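Local atomic coordinates of four helix bundle protein (Bacteroides thetaiotaomicron VPI-5482, PDB entry 2RLD), a protein that is of unknown function but belongs to the 23S rRNA-intervening sequence family of four-helix-bundle proteins and binds calcium. Residues L85-T89 against E90-R94; V20-V23 against N24-K27. All blocks are in the same frame, centred on the assembly; numbering follows the deposited sequence.

Contact 1: residues L85-T89 against E90-R94; sequences LLIRT and EYITR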
loop_
_atom_site.group_PDB
_atom_site.type_symbol
_atom_site.label_atom_id
_atom_site.label_comp_id
_atom_site.label_asym_id
_atom_site.label_seq_id
_atom_site.Cartn_x
_atom_site.Cartn_y
_atom_site.Cartn_z
ATOM N N LEU C 85 -3.820 -3.717 20.525
ATOM C CA LEU C 85 -4.998 -2.991 20.031
ATOM C C LEU C 85 -6.234 -3.890 19.905
ATOM O O LEU C 85 -7.335 -3.508 20.314
ATOM C CB LEU C 85 -4.669 -2.320 18.692
ATOM C CG LEU C 85 -5.668 -1.316 18.148
ATOM C CD1 LEU C 85 -6.161 -0.321 19.192
ATOM C CD2 LEU C 85 -5.030 -0.623 16.937
ATOM N N LEU C 86 -6.047 -5.082 19.359
ATOM C CA LEU C 86 -7.149 -6.025 19.215
ATOM C C LEU C 86 -7.778 -6.463 20.550
ATOM O O LEU C 86 -8.988 -6.498 20.657
ATOM C CB LEU C 86 -6.721 -7.237 18.391
ATOM C CG LEU C 86 -6.399 -6.985 16.905
ATOM C CD1 LEU C 86 -5.609 -8.151 16.302
ATOM C CD2 LEU C 86 -7.744 -6.748 16.124
ATOM N N ILE C 87 -6.975 -6.750 21.580
ATOM C CA ILE C 87 -7.564 -7.068 22.902
ATOM C C ILE C 87 -8.223 -5.856 23.530
ATOM O O ILE C 87 -9.315 -5.955 24.074
ATOM C CB ILE C 87 -6.547 -7.763 23.875
ATOM C CG1 ILE C 87 -7.249 -8.236 25.172
ATOM C CG2 ILE C 87 -5.381 -6.857 24.223
ATOM C CD1 ILE C 87 -8.319 -9.246 24.948
ATOM N N ARG C 88 -7.592 -4.682 23.428
ATOM C CA ARG C 88 -8.194 -3.470 24.017
ATOM C C ARG C 88 -9.511 -3.079 23.373
ATOM O O ARG C 88 -10.373 -2.522 24.029
ATOM C CB ARG C 88 -7.218 -2.297 23.961
ATOM C CG ARG C 88 -6.013 -2.486 24.885
ATOM C CD ARG C 88 -6.367 -2.179 26.327
ATOM N NE ARG C 88 -7.026 -0.877 26.479
ATOM C CZ ARG C 88 -6.391 0.285 26.515
ATOM N NH1 ARG C 88 -5.074 0.347 26.372
ATOM N NH2 ARG C 88 -7.081 1.392 26.661
ATOM N N THR C 89 -9.693 -3.412 22.102
ATOM C CA THR C 89 -10.954 -3.122 21.417
ATOM C C THR C 89 -11.886 -4.351 21.281
ATOM O O THR C 89 -12.864 -4.288 20.558
ATOM C CB THR C 89 -10.681 -2.513 20.037
ATOM O OG1 THR C 89 -9.842 -3.389 19.270
ATOM C CG2 THR C 89 -10.000 -1.153 20.189
ATOM N N GLU C 90 -11.592 -5.431 21.999
ATOM C CA GLU C 90 -12.488 -6.573 22.162
ATOM C C GLU C 90 -12.712 -7.393 20.884
ATOM O O GLU C 90 -13.694 -8.145 20.780
ATOM C CB GLU C 90 -13.803 -6.143 22.814
ATOM C CG GLU C 90 -13.577 -5.453 24.196
ATOM C CD GLU C 90 -14.843 -4.888 24.821
ATOM O OE1 GLU C 90 -15.949 -5.276 24.412
ATOM O OE2 GLU C 90 -14.713 -4.058 25.728
ATOM N N TYR C 91 -11.777 -7.278 19.945
ATOM C CA TYR C 91 -11.775 -8.145 18.759
ATOM C C TYR C 91 -11.267 -9.553 19.036
ATOM O O TYR C 91 -11.623 -10.482 18.328
ATOM C CB TYR C 91 -11.020 -7.498 17.592
ATOM C CG TYR C 91 -11.884 -6.477 16.911
ATOM C CD1 TYR C 91 -12.814 -6.864 15.942
ATOM C CD2 TYR C 91 -11.799 -5.138 17.246
ATOM C CE1 TYR C 91 -13.655 -5.916 15.328
ATOM C CE2 TYR C 91 -12.645 -4.178 16.657
ATOM C CZ TYR C 91 -13.554 -4.577 15.687
ATOM O OH TYR C 91 -14.343 -3.619 15.073
ATOM N N ILE C 92 -10.440 -9.710 20.061
ATOM C CA ILE C 92 -9.996 -11.033 20.508
ATOM C C ILE C 92 -10.167 -11.127 22.022
ATOM O O ILE C 92 -10.185 -10.094 22.738
ATOM C CB ILE C 92 -8.524 -11.319 20.141
ATOM C CG1 ILE C 92 -7.580 -10.260 20.748
ATOM C CG2 ILE C 92 -8.366 -11.477 18.592
ATOM C CD1 ILE C 92 -6.119 -10.587 20.529
ATOM N N THR C 93 -10.328 -12.365 22.518
ATOM C CA THR C 93 -10.487 -12.612 23.944
ATOM C C THR C 93 -9.140 -12.514 24.642
ATOM O O THR C 93 -8.102 -12.549 23.989
ATOM C CB THR C 93 -11.060 -14.039 24.203
ATOM O OG1 THR C 93 -10.118 -15.024 23.751
ATOM C CG2 THR C 93 -12.371 -14.245 23.457
ATOM N N ARG C 94 -9.149 -12.437 25.970
ATOM C CA ARG C 94 -7.895 -12.406 26.723
ATOM C C ARG C 94 -7.119 -13.699 26.495
ATOM O O ARG C 94 -5.897 -13.685 26.404
ATOM C CB ARG C 94 -8.166 -12.174 28.219
ATOM C CG ARG C 94 -6.952 -12.341 29.141
ATOM C CD ARG C 94 -5.813 -11.373 28.863
ATOM N NE ARG C 94 -6.151 -9.972 29.118
ATOM C CZ ARG C 94 -5.262 -8.978 29.170
ATOM N NH1 ARG C 94 -3.964 -9.210 28.999
ATOM N NH2 ARG C 94 -5.670 -7.739 29.407
HETATM O O HOH W 1 -13.257 -1.406 24.068
#
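Tyr-91 N donates to Leu-86 O at 3.0 Å and Glu-90 N to Ile-87 O, the pair of bonds that defines a Schellman motif. Glu-90, at positive phi, is its C-prime residue and turns the chain off helix 62-88. Thr-89 carries the side-chain part of this ending. Its CB lies 4.0 Å from Tyr-91 CD2, and chi1 of 56° tucks OG1 between the backbone N and the carbonyl carbon. The methyl CG2 sits beside the backbone N, anti to the carbonyl carbon, 4.1 Å from Leu-85 CD1. OG1 donates to Leu-85 O over 2.7 Å, while Thr-89 N reaches the same oxygen from the opposite face of its plane. OG1 also meets the edge of the Tyr-91 ring in plane, 3.3 Å from CD2. A valine here would probably leave Leu-85 O with one donor fewer and the ring edge without its polar neighbour. Apolar contacts close the turn: Leu-86 CD2 packs on Tyr-91 CB at 3.7 Å, the two side chains crossing at about a right angle, and Ile-92 CG1 lies against Leu-86 CB at 3.9 Å. Ile-87 and Ile-92 both lean on Tyr-97 of helix 94-116, Leu-86 and Tyr-91 touch Leu-29 of helix 7-32, and Met-38 of helix 38-57 covers Leu-86, Thr-89 and Tyr-91.

Contact 2: residues V20-V23 against N24-K27; sequences VRIV and NLYK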
loop_
_atom_site.group_PDB
_atom_site.type_symbol
_atom_site.label_atom_id
_atom_site.label_comp_id
_atom_site.label_asym_id
_atom_site.label_seq_id
_atom_site.Cartn_x
_atom_site.Cartn_y
_atom_site.Cartn_z
ATOM N N VAL C 20 1.643 -19.310 10.816
ATOM C CA VAL C 20 0.433 -20.106 10.628
ATOM C C VAL C 20 -0.677 -19.633 11.628
ATOM O O VAL C 20 -1.854 -19.474 11.268
ATOM C CB VAL C 20 0.719 -21.599 10.819
ATOM C CG1 VAL C 20 -0.604 -22.382 10.910
ATOM C CG2 VAL C 20 1.651 -22.167 9.668
ATOM N N ARG C 21 -0.292 -19.392 12.863
ATOM C CA ARG C 21 -1.227 -18.876 13.844
ATOM C C ARG C 21 -1.765 -17.510 13.390
ATOM O O ARG C 21 -2.956 -17.223 13.550
ATOM C CB ARG C 21 -0.560 -18.745 15.204
ATOM C CG ARG C 21 -0.139 -20.090 15.812
ATOM C CD ARG C 21 -0.126 -19.995 17.347
ATOM N NE ARG C 21 -1.468 -19.896 17.917
ATOM C CZ ARG C 21 -1.716 -19.581 19.191
ATOM N NH1 ARG C 21 -0.715 -19.315 20.026
ATOM N NH2 ARG C 21 -2.965 -19.496 19.621
ATOM N N ILE C 22 -0.895 -16.671 12.823
ATOM C CA ILE C 22 -1.315 -15.373 12.321
ATOM C C ILE C 22 -2.308 -15.510 11.160
ATOM O O ILE C 22 -3.303 -14.756 11.069
ATOM C CB ILE C 22 -0.088 -14.502 11.981
ATOM C CG1 ILE C 22 0.614 -14.079 13.277
ATOM C CG2 ILE C 22 -0.510 -13.283 11.099
ATOM C CD1 ILE C 22 -0.248 -13.101 14.134
ATOM N N VAL C 23 -2.072 -16.476 10.284
ATOM C CA VAL C 23 -3.050 -16.758 9.226
ATOM C C VAL C 23 -4.402 -17.139 9.818
ATOM O O VAL C 23 -5.462 -16.665 9.367
ATOM C CB VAL C 23 -2.544 -17.811 8.225
ATOM C CG1 VAL C 23 -3.628 -18.274 7.275
ATOM C CG2 VAL C 23 -1.408 -17.268 7.418
ATOM N N ASN C 24 -4.396 -18.016 10.810
ATOM C CA ASN C 24 -5.659 -18.383 11.469
ATOM C C ASN C 24 -6.364 -17.210 12.145
ATOM O O ASN C 24 -7.609 -17.086 12.083
ATOM C CB ASN C 24 -5.408 -19.526 12.457
ATOM C CG ASN C 24 -5.152 -20.856 11.766
ATOM O OD1 ASN C 24 -5.540 -21.064 10.618
ATOM N ND2 ASN C 24 -4.509 -21.776 12.485
ATOM N N LEU C 25 -5.590 -16.335 12.789
ATOM C CA LEU C 25 -6.132 -15.147 13.398
ATOM C C LEU C 25 -6.754 -14.234 12.364
ATOM O O LEU C 25 -7.788 -13.624 12.617
ATOM C CB LEU C 25 -5.053 -14.392 14.172
ATOM C CG LEU C 25 -5.517 -13.101 14.853
ATOM C CD1 LEU C 25 -6.619 -13.370 15.917
ATOM C CD2 LEU C 25 -4.307 -12.353 15.459
ATOM N N TYR C 26 -6.090 -14.093 11.228
ATOM C CA TYR C 26 -6.627 -13.294 10.123
ATOM C C TYR C 26 -7.967 -13.798 9.664
ATOM O O TYR C 26 -8.936 -13.024 9.547
ATOM C CB TYR C 26 -5.640 -13.264 8.968
ATOM C CG TYR C 26 -6.145 -12.494 7.787
ATOM C CD1 TYR C 26 -6.096 -11.117 7.774
ATOM C CD2 TYR C 26 -6.687 -13.145 6.698
ATOM C CE1 TYR C 26 -6.573 -10.402 6.720
ATOM C CE2 TYR C 26 -7.141 -12.444 5.614
ATOM C CZ TYR C 26 -7.090 -11.077 5.622
ATOM O OH TYR C 26 -7.554 -10.349 4.549
ATOM N N LYS C 27 -8.061 -15.103 9.446
ATOM C CA LYS C 27 -9.347 -15.718 9.081
ATOM C C LYS C 27 -10.448 -15.450 10.106
ATOM O O LYS C 27 -11.570 -15.101 9.746
ATOM C CB LYS C 27 -9.168 -17.226 8.897
ATOM C CG LYS C 27 -8.321 -17.608 7.723
ATOM C CD LYS C 27 -7.994 -19.092 7.764
ATOM C CE LYS C 27 -9.128 -19.947 7.337
ATOM N NZ LYS C 27 -8.858 -21.433 7.581
#
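Asn-24 and Val-20 meet one turn apart in an uninterrupted alpha-helix, a stretch of helix 7-32 in the four-helix bundle. Four successive i to i+4 bonds, from Asn-24 N to Val-20 O through Lys-27 N to Val-23 O, fix the backbone; position along the helix sets each residue's face, and the torsions aim its side chain. Leu-25 and Tyr-26 both set CG opposite the backbone N (chi1 179° and 178°), and both pack on helix 38-57, Leu-25 on Ile-42 and Tyr-26 on Leu-43. Ile-22 instead holds CG1 beside its N at -71° and bends again at chi2, and CD1 lies 4.3 Å from Leu-25 CD2. Arg-21 has its CB turned away from residues 24-27, and its guanidinium forms a salt bridge with Asp-103 and a hydrogen bond with Ser-99, both on helix 94-116. Val-20 and Val-23 meet a neighbouring subunit, through its Thr-89 and Val-37 respectively. On Asn-24 and Lys-27 the chain starts back along the helix, with CG beside the backbone N. Asn-24 thus brings its amide over the preceding turn, CG lying 3.6 Å from Val-20 O, and Lys-27 places CG 3.4 Å from Val-23 O.

Both contacts are local and partly buried, but contact 1 ends a helix at one end of the bundle, its centre about 18 Å from that of the chain, and exposes Arg-88, Glu-90, Thr-93 and Arg-94. Contact 2, centred about 11 Å from the chain centre in the C-terminal half of helix 7-32, exposes only Asn-24. Its regular i to i+4 bonding gives way in contact 1 to a helix stop with a threonine hydroxyl and aliphatic packing. They touch where Ile-92 CG2 meets Leu-25 CD1 at 3.7 Å. Segment 20-27 packs on a third subunit through Val-20, Val-23, Tyr-26 and Lys-27; contact 1 meets Val-20, Val-23 and Lys-27 of the second subunit, whose Glu-17 salt-bridges Arg-88.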